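Local coordinates for protein ketol-acid reductoisomerase (NAD(+)) (uncultured archaeon GZfos26G2, PDB 4XDY) that catalyses the magnesium-dependent alkyl migration and NADH-dependent reduction of (S)-2-acetolactate to (R)-2,3-dihydroxy-isovalerate in branched-chain amino-acid biosynthesis, at residues A[189-192]-A[193-196]; A[274-277]-A[278-282]. All coordinates share one frame; numbering follows the deposited sequence.

Contact 1. Residues A[189-192]-A[193-196]. With MG (magnesium ion), chain D; MG (magnesium ion), chain C; HIO (N-hydroxy-N-isopropyloxamic acid), chain H.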
ATOM      1  N   GLU A 189     -16.122 -15.891  16.145  0.70 22.28           N
ATOM      2  CA  GLU A 189     -14.907 -16.696  16.122  0.70 23.78           C
ATOM      3  C   GLU A 189     -14.251 -16.505  14.748  0.70 22.33           C
ATOM      4  O   GLU A 189     -13.033 -16.414  14.628  0.70 20.89           O
ATOM      5  CB  GLU A 189     -15.237 -18.153  16.485  0.70 23.76           C
ATOM      6  CG  GLU A 189     -15.740 -18.340  17.950  0.70 26.36           C
ATOM      7  CD  GLU A 189     -17.191 -17.826  18.293  0.70 29.08           C
ATOM      8  OE1 GLU A 189     -18.041 -17.762  17.304  0.70 18.89           O
ATOM      9  OE2 GLU A 189     -17.427 -17.387  19.546  0.70 28.73           O
ATOM     10  N   GLN A 190     -15.029 -16.494  13.692  1.00 19.23           N
ATOM     11  CA  GLN A 190     -14.458 -16.274  12.384  1.00 21.19           C
ATOM     12  C   GLN A 190     -13.740 -14.966  12.219  1.00 21.25           C
ATOM     13  O   GLN A 190     -12.664 -14.933  11.657  1.00 19.34           O
ATOM     14  CB  GLN A 190     -15.455 -16.388  11.241  1.00 24.06           C
ATOM     15  CG  GLN A 190     -16.020 -17.761  10.949  1.00 33.04           C
ATOM     16  CD  GLN A 190     -17.025 -17.569   9.828  1.00 41.51           C
ATOM     17  OE1 GLN A 190     -18.149 -17.158  10.086  1.00 34.88           O
ATOM     18  NE2 GLN A 190     -16.567 -17.703   8.586  1.00 44.21           N
ATOM     19  N   GLU A 191     -14.387 -13.887  12.617  1.00 20.26           N
ATOM     20  CA  GLU A 191     -13.748 -12.577  12.617  1.00 20.30           C
ATOM     21  C   GLU A 191     -12.470 -12.575  13.401  1.00 18.85           C
ATOM     22  O   GLU A 191     -11.452 -12.100  12.899  1.00 20.67           O
ATOM     23  CB  GLU A 191     -14.636 -11.478  13.158  1.00 21.15           C
ATOM     24  CG  GLU A 191     -14.075 -10.087  12.837  1.00 21.59           C
ATOM     25  CD  GLU A 191     -13.033  -9.520  13.836  1.00 20.79           C
ATOM     26  OE1 GLU A 191     -12.946 -10.012  14.969  1.00 21.65           O
ATOM     27  OE2 GLU A 191     -12.361  -8.593  13.372  1.00 22.78           O
ATOM     28  N   THR A 192     -12.480 -13.197  14.582  1.00 19.05           N
ATOM     29  CA  THR A 192     -11.371 -13.101  15.463  1.00 18.76           C
ATOM     30  C   THR A 192     -10.164 -13.730  14.788  1.00 19.37           C
ATOM     31  O   THR A 192      -9.055 -13.183  14.757  1.00 17.69           O
ATOM     32  CB  THR A 192     -11.647 -13.830  16.776  1.00 19.85           C
ATOM     33  OG1 THR A 192     -12.782 -13.205  17.445  1.00 19.52           O
ATOM     34  CG2 THR A 192     -10.426 -13.751  17.652  1.00 20.35           C
ATOM     35  N   TYR A 193     -10.378 -14.916  14.218  1.00 18.50           N
ATOM     36  CA  TYR A 193      -9.247 -15.641  13.666  1.00 18.96           C
ATOM     37  C   TYR A 193      -8.705 -15.052  12.406  1.00 19.64           C
ATOM     38  O   TYR A 193      -7.461 -14.925  12.259  1.00 19.30           O
ATOM     39  CB  TYR A 193      -9.633 -17.115  13.418  1.00 19.53           C
ATOM     40  CG  TYR A 193     -10.214 -17.859  14.592  1.00 20.68           C
ATOM     41  CD1 TYR A 193      -9.812 -17.617  15.895  1.00 19.68           C
ATOM     42  CD2 TYR A 193     -11.145 -18.877  14.370  1.00 22.16           C
ATOM     43  CE1 TYR A 193     -10.357 -18.310  16.979  1.00 23.52           C
ATOM     44  CE2 TYR A 193     -11.692 -19.590  15.444  1.00 23.06           C
ATOM     45  CZ  TYR A 193     -11.287 -19.344  16.739  1.00 27.18           C
ATOM     46  OH  TYR A 193     -11.807 -20.030  17.799  1.00 26.88           O
ATOM     47  N   GLU A 194      -9.566 -14.637  11.511  1.00 17.68           N
ATOM     48  CA  GLU A 194      -9.114 -14.069  10.217  1.00 18.04           C
ATOM     49  C   GLU A 194      -8.389 -12.749  10.484  1.00 19.80           C
ATOM     50  O   GLU A 194      -7.409 -12.430   9.834  1.00 19.13           O
ATOM     51  CB  GLU A 194     -10.247 -13.907   9.225  1.00 18.74           C
ATOM     52  CG  GLU A 194     -11.312 -12.891   9.561  1.00 20.27           C
ATOM     53  CD  GLU A 194     -10.924 -11.472   9.267  1.00 23.87           C
ATOM     54  OE1 GLU A 194     -11.579 -10.560   9.844  1.00 22.25           O
ATOM     55  OE2 GLU A 194     -10.037 -11.235   8.357  1.00 22.98           O
ATOM     56  N   ASP A 195      -8.923 -12.004  11.444  1.00 17.79           N
ATOM     57  CA  ASP A 195      -8.396 -10.651  11.774  1.00 18.44           C
ATOM     58  C   ASP A 195      -6.979 -10.757  12.348  1.00 17.13           C
ATOM     59  O   ASP A 195      -6.081 -10.065  11.914  1.00 17.45           O
ATOM     60  CB  ASP A 195      -9.311  -9.956  12.757  1.00 19.16           C
ATOM     61  CG  ASP A 195      -8.896  -8.505  12.979  1.00 16.78           C
ATOM     62  OD1 ASP A 195      -9.174  -7.688  12.080  1.00 20.04           O
ATOM     63  OD2 ASP A 195      -8.211  -8.279  14.006  1.00 17.30           O
ATOM     64  N   LEU A 196      -6.840 -11.606  13.327  1.00 16.98           N
ATOM     65  CA  LEU A 196      -5.551 -11.874  13.952  1.00 19.01           C
ATOM     66  C   LEU A 196      -4.555 -12.377  12.923  1.00 18.90           C
ATOM     67  O   LEU A 196      -3.454 -11.845  12.806  1.00 17.51           O
ATOM     68  CB  LEU A 196      -5.706 -12.830  15.077  1.00 18.79           C
ATOM     69  CG  LEU A 196      -6.398 -12.345  16.357  1.00 19.83           C
ATOM     70  CD1 LEU A 196      -6.495 -13.480  17.339  1.00 20.12           C
ATOM     71  CD2 LEU A 196      -5.672 -11.199  17.062  1.00 19.49           C
TER
HETATM   72 MG    MG D 402      -8.258  -6.072  11.314  1.00 17.06          MG
HETATM   73 MG    MG C 401      -7.194  -6.639  14.741  1.00 13.92          MG
HETATM   74  C1  HIO H 406      -6.213  -4.003  14.364  1.00 16.80           C
HETATM   75  O11 HIO H 406      -6.311  -4.868  15.274  1.00 17.23           O
HETATM   76  O12 HIO H 406      -5.781  -2.808  14.447  1.00 19.16           O
HETATM   77  C2  HIO H 406      -6.814  -4.533  13.061  1.00 18.71           C
HETATM   78  O2  HIO H 406      -7.563  -5.540  13.136  1.00 17.60           O
HETATM   79  N3  HIO H 406      -6.490  -4.066  11.869  1.00 20.67           N
HETATM   80  O3  HIO H 406      -7.353  -4.373  10.728  1.00 25.49           O
HETATM   81  C4  HIO H 406      -5.369  -3.210  11.627  1.00 23.32           C
HETATM   82  C41 HIO H 406      -4.561  -3.782  10.455  1.00 24.14           C
HETATM   83  C42 HIO H 406      -5.946  -1.824  11.365  1.00 23.71           C
HETATM   84  O   HOH W   1      -6.600  -7.318  10.922  1.00 19.16           O
HETATM   85  O   HOH W   2      -6.615  -7.629  16.471  1.00 19.10           O
HETATM   86  O   HOH W   3      -9.039  -6.005  15.676  1.00 15.44           O
HETATM   87  O   HOH W   4     -10.218  -5.209  11.794  1.00 20.23           O
HETATM   88  O   HOH W   5      -9.038  -6.555   9.334  1.00 18.68           O
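Asp-195 OD1 is gripped by a magnesium ion (chain D) at 2.0 Å and takes a hydrogen bond from Lys-135. Asp-195 OD2 binds the second magnesium ion (chain C) at 2.1 Å, so the carboxylate bridges the two metals. The inhibitor N-hydroxy-N-isopropyloxamic acid bridges them too, through its O2. Glu-199 completes the shell of the chain C ion, and water 1 joins the other ion to Asp-195 O.

One turn back, Glu-191 lies alongside Asp-195 and points the same way. Glu-191 OE2 comes to 3.4 Å from Asp-195 CB, with the carboxylate planes 30° apart. Both side chains leave the helix with CG opposite the backbone N (chi1 -166° and -173°), which sends them out in step. Asp-195 N donates to Glu-191 O at 2.9 Å, the helix bond that joins the two residues. Glu-191 OE1 is hydrogen-bonded to ND1 of His-112, the predicted active-site residue, and to Gly-113 N. Glu-194 OE1 sits 4.1 Å from Glu-191 OE2, a like-charge pair that Lys-135 probably offsets by forming salt bridges with both.

On another side of the helix, the Tyr-193 ring lies over Glu-189 O, which is 3.1 Å from Tyr-193 CD2 and displaced toward the ring's rim. Glu-189 CB reaches Tyr-193 CE2 at 4.0 Å. With an alanine at Tyr-193 the ring would be gone, which would probably leave Glu-189 CB, Phe-118 and Tyr-223 of the second subunit without that neighbour. The carboxylate-bridged pair of magnesium ions on a helix of the knotted C-terminal domain is characteristic of the ketol-acid reductoisomerase active site.

Contact 2. Residues A[274-277]-A[278-282]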
ATOM      1  N   GLU A 274       7.602 -22.167   1.808  1.00 21.03           N
ATOM      2  CA  GLU A 274       8.006 -22.158   3.217  1.00 23.12           C
ATOM      3  C   GLU A 274       7.250 -21.075   3.974  1.00 21.56           C
ATOM      4  O   GLU A 274       6.802 -21.250   5.136  1.00 23.06           O
ATOM      5  CB  GLU A 274       9.518 -21.903   3.376  1.00 27.51           C
ATOM      6  CG  GLU A 274      10.350 -22.928   2.635  1.00 40.21           C
ATOM      7  CD  GLU A 274      10.540 -22.750   1.077  1.00 50.99           C
ATOM      8  OE1 GLU A 274       9.944 -21.874   0.339  1.00 38.64           O
ATOM      9  OE2 GLU A 274      11.307 -23.587   0.543  1.00 61.13           O
ATOM     10  N   VAL A 275       7.095 -19.930   3.325  1.00 20.75           N
ATOM     11  CA  VAL A 275       6.281 -18.822   3.922  1.00 21.99           C
ATOM     12  C   VAL A 275       4.800 -19.214   4.113  1.00 20.32           C
ATOM     13  O   VAL A 275       4.185 -18.965   5.188  1.00 20.29           O
ATOM     14  CB  VAL A 275       6.368 -17.500   3.085  1.00 21.02           C
ATOM     15  CG1 VAL A 275       5.358 -16.453   3.625  1.00 21.03           C
ATOM     16  CG2 VAL A 275       7.774 -16.948   3.169  1.00 23.74           C
ATOM     17  N   LYS A 276       4.254 -19.891   3.143  1.00 19.54           N
ATOM     18  CA  LYS A 276       2.874 -20.319   3.233  1.00 20.86           C
ATOM     19  C   LYS A 276       2.674 -21.280   4.437  1.00 22.04           C
ATOM     20  O   LYS A 276       1.656 -21.196   5.171  1.00 20.85           O
ATOM     21  CB  LYS A 276       2.384 -20.958   1.945  1.00 20.79           C
ATOM     22  CG  LYS A 276       0.891 -21.182   1.911  1.00 21.77           C
ATOM     23  CD  LYS A 276       0.385 -21.755   0.569  1.00 22.70           C
ATOM     24  CE  LYS A 276      -1.081 -21.998   0.553  1.00 23.05           C
ATOM     25  NZ  LYS A 276      -1.507 -22.395  -0.807  1.00 22.77           N
ATOM     26  N   GLU A 277       3.653 -22.186   4.607  1.00 21.79           N
ATOM     27  CA  GLU A 277       3.605 -23.155   5.723  1.00 24.28           C
ATOM     28  C   GLU A 277       3.696 -22.426   7.076  1.00 22.85           C
ATOM     29  O   GLU A 277       2.976 -22.800   7.996  1.00 22.66           O
ATOM     30  CB  GLU A 277       4.710 -24.218   5.573  1.00 30.48           C
ATOM     31  CG  GLU A 277       4.401 -25.252   4.495  1.00 36.11           C
ATOM     32  CD  GLU A 277       3.023 -25.919   4.696  1.00 44.58           C
ATOM     33  OE1 GLU A 277       2.746 -26.354   5.854  1.00 44.05           O
ATOM     34  OE2 GLU A 277       2.189 -25.872   3.754  1.00 40.94           O
ATOM     35  N   LYS A 278       4.538 -21.397   7.181  0.70 23.10           N
ATOM     36  CA  LYS A 278       4.632 -20.596   8.408  0.70 22.56           C
ATOM     37  C   LYS A 278       3.268 -19.924   8.665  0.70 19.05           C
ATOM     38  O   LYS A 278       2.754 -19.896   9.803  0.70 20.58           O
ATOM     39  CB  LYS A 278       5.734 -19.563   8.306  0.70 25.31           C
ATOM     40  CG  LYS A 278       7.163 -20.162   8.303  0.70 31.83           C
ATOM     41  CD  LYS A 278       7.531 -20.639   9.713  0.70 38.56           C
ATOM     42  CE  LYS A 278       9.055 -20.715   9.866  0.70 48.18           C
ATOM     43  NZ  LYS A 278       9.514 -21.968   9.235  0.70 48.87           N
ATOM     44  N   MET A 279       2.673 -19.441   7.601  1.00 18.55           N
ATOM     45  CA  MET A 279       1.324 -18.815   7.711  1.00 20.13           C
ATOM     46  C   MET A 279       0.271 -19.777   8.248  1.00 19.62           C
ATOM     47  O   MET A 279      -0.532 -19.420   9.106  1.00 21.64           O
ATOM     48  CB  MET A 279       0.873 -18.244   6.366  1.00 17.52           C
ATOM     49  CG  MET A 279       1.637 -17.012   5.928  1.00 15.99           C
ATOM     50  SD  MET A 279       0.921 -16.443   4.354  1.00 18.26           S
ATOM     51  CE  MET A 279       1.615 -14.787   4.146  1.00 19.80           C
ATOM     52  N   LYS A 280       0.256 -20.998   7.728  0.50 20.87           N
ATOM     53  CA  LYS A 280      -0.620 -22.056   8.240  0.50 19.99           C
ATOM     54  C   LYS A 280      -0.409 -22.279   9.714  0.50 20.85           C
ATOM     55  O   LYS A 280      -1.401 -22.340  10.465  0.50 21.58           O
ATOM     56  CB  LYS A 280      -0.394 -23.369   7.487  0.50 20.36           C
ATOM     57  CG  LYS A 280      -1.020 -23.371   6.106  0.50 22.03           C
ATOM     58  CD  LYS A 280      -0.647 -24.658   5.339  0.50 22.98           C
ATOM     59  CE  LYS A 280      -0.820 -24.474   3.851  0.50 24.82           C
ATOM     60  NZ  LYS A 280      -0.470 -25.729   3.157  0.50 26.14           N
ATOM     61  N   GLU A 281       0.860 -22.346  10.140  1.00 20.40           N
ATOM     62  CA  GLU A 281       1.206 -22.551  11.547  1.00 20.74           C
ATOM     63  C   GLU A 281       0.729 -21.387  12.430  1.00 21.95           C
ATOM     64  O   GLU A 281       0.212 -21.602  13.546  1.00 22.38           O
ATOM     65  CB  GLU A 281       2.719 -22.832  11.756  1.00 24.08           C
ATOM     66  CG  GLU A 281       3.128 -24.155  11.072  1.00 33.96           C
ATOM     67  CD  GLU A 281       4.655 -24.367  10.796  1.00 39.64           C
ATOM     68  OE1 GLU A 281       5.486 -23.547  11.266  1.00 44.19           O
ATOM     69  OE2 GLU A 281       5.000 -25.349  10.066  1.00 50.54           O
ATOM     70  N   ALA A 282       0.909 -20.162  11.947  1.00 20.20           N
ATOM     71  CA  ALA A 282       0.446 -18.967  12.663  1.00 21.35           C
ATOM     72  C   ALA A 282      -1.119 -18.962  12.787  1.00 19.61           C
ATOM     73  O   ALA A 282      -1.708 -18.614  13.858  1.00 21.65           O
ATOM     74  CB  ALA A 282       0.962 -17.682  12.009  1.00 21.75           C
TER
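Glu-277 and Lys-280 form an i to i+3 salt bridge along helix 273-287, part of the knotted C-terminal domain. Lys-280 NZ donates to Glu-277 OE2 at 2.7 Å and meets its syn lone pair, on the side of the other oxygen. Lys-280 is modelled in two conformers; its side-chain contacts described here belong to one of them, so the bridge may not be permanent. The lysine is extended beyond CG, while the glutamate bends at chi2 (-54°) and turns its carboxylate across the lysine's end. Lys-280 CD lies 3.5 Å from Glu-277 OE2, so the aliphatic chain as well as the ammonium group meets the acid.

Five backbone N-H groups, of residues 278 to 282, donate to the carbonyls four residues back. Lys-278 N donates to Glu-274 O, and Met-279 N to Val-275 O. Lys-280 N donates to Lys-276 O at 2.9 Å. Glu-281 N donates to Glu-277 O, and Ala-282 N to Lys-278 O.

Lys-276 finds its acids across the dimer interface. Its NZ makes salt bridges with Glu-216 and Glu-220 of the second subunit. Lys-276 NZ is 5.3 Å from Lys-280 NZ in this conformer, and the three nearby acids probably ease this like-charge approach. Lys-276 CE and Lys-280 CE are 4.1 Å apart.

The apolar side of the turn belongs to Val-275 and Met-279. Val-275 packs on Ile-270 of the second subunit, and Met-279 on Gly-214 of that subunit and on Phe-197 of its own chain. The extended Met-279 chain carries its methyl CE to within 4.1 Å of Val-275 CG1.

Contact 1 and contact 2 are single-turn contacts on two helices of the C-terminal domain, 188-203 and 273-287. Their centres are about 17 Å apart, and their nearest atoms about 7 Å apart without touching. The helices themselves meet: Tyr-193 and Leu-196 pack on Val-286, and Met-279 and Ala-282 reach Phe-197 and Cys-201. Contact 1 holds the metal and inhibitor site. Contact 2 is further from it, with the side chains of Met-279 and the magnesium ligand Glu-199 about 12 Å apart. Both contacts face the second subunit, which reaches the inhibitor through Ser-256 at the site and receives Lys-276 at contact 2.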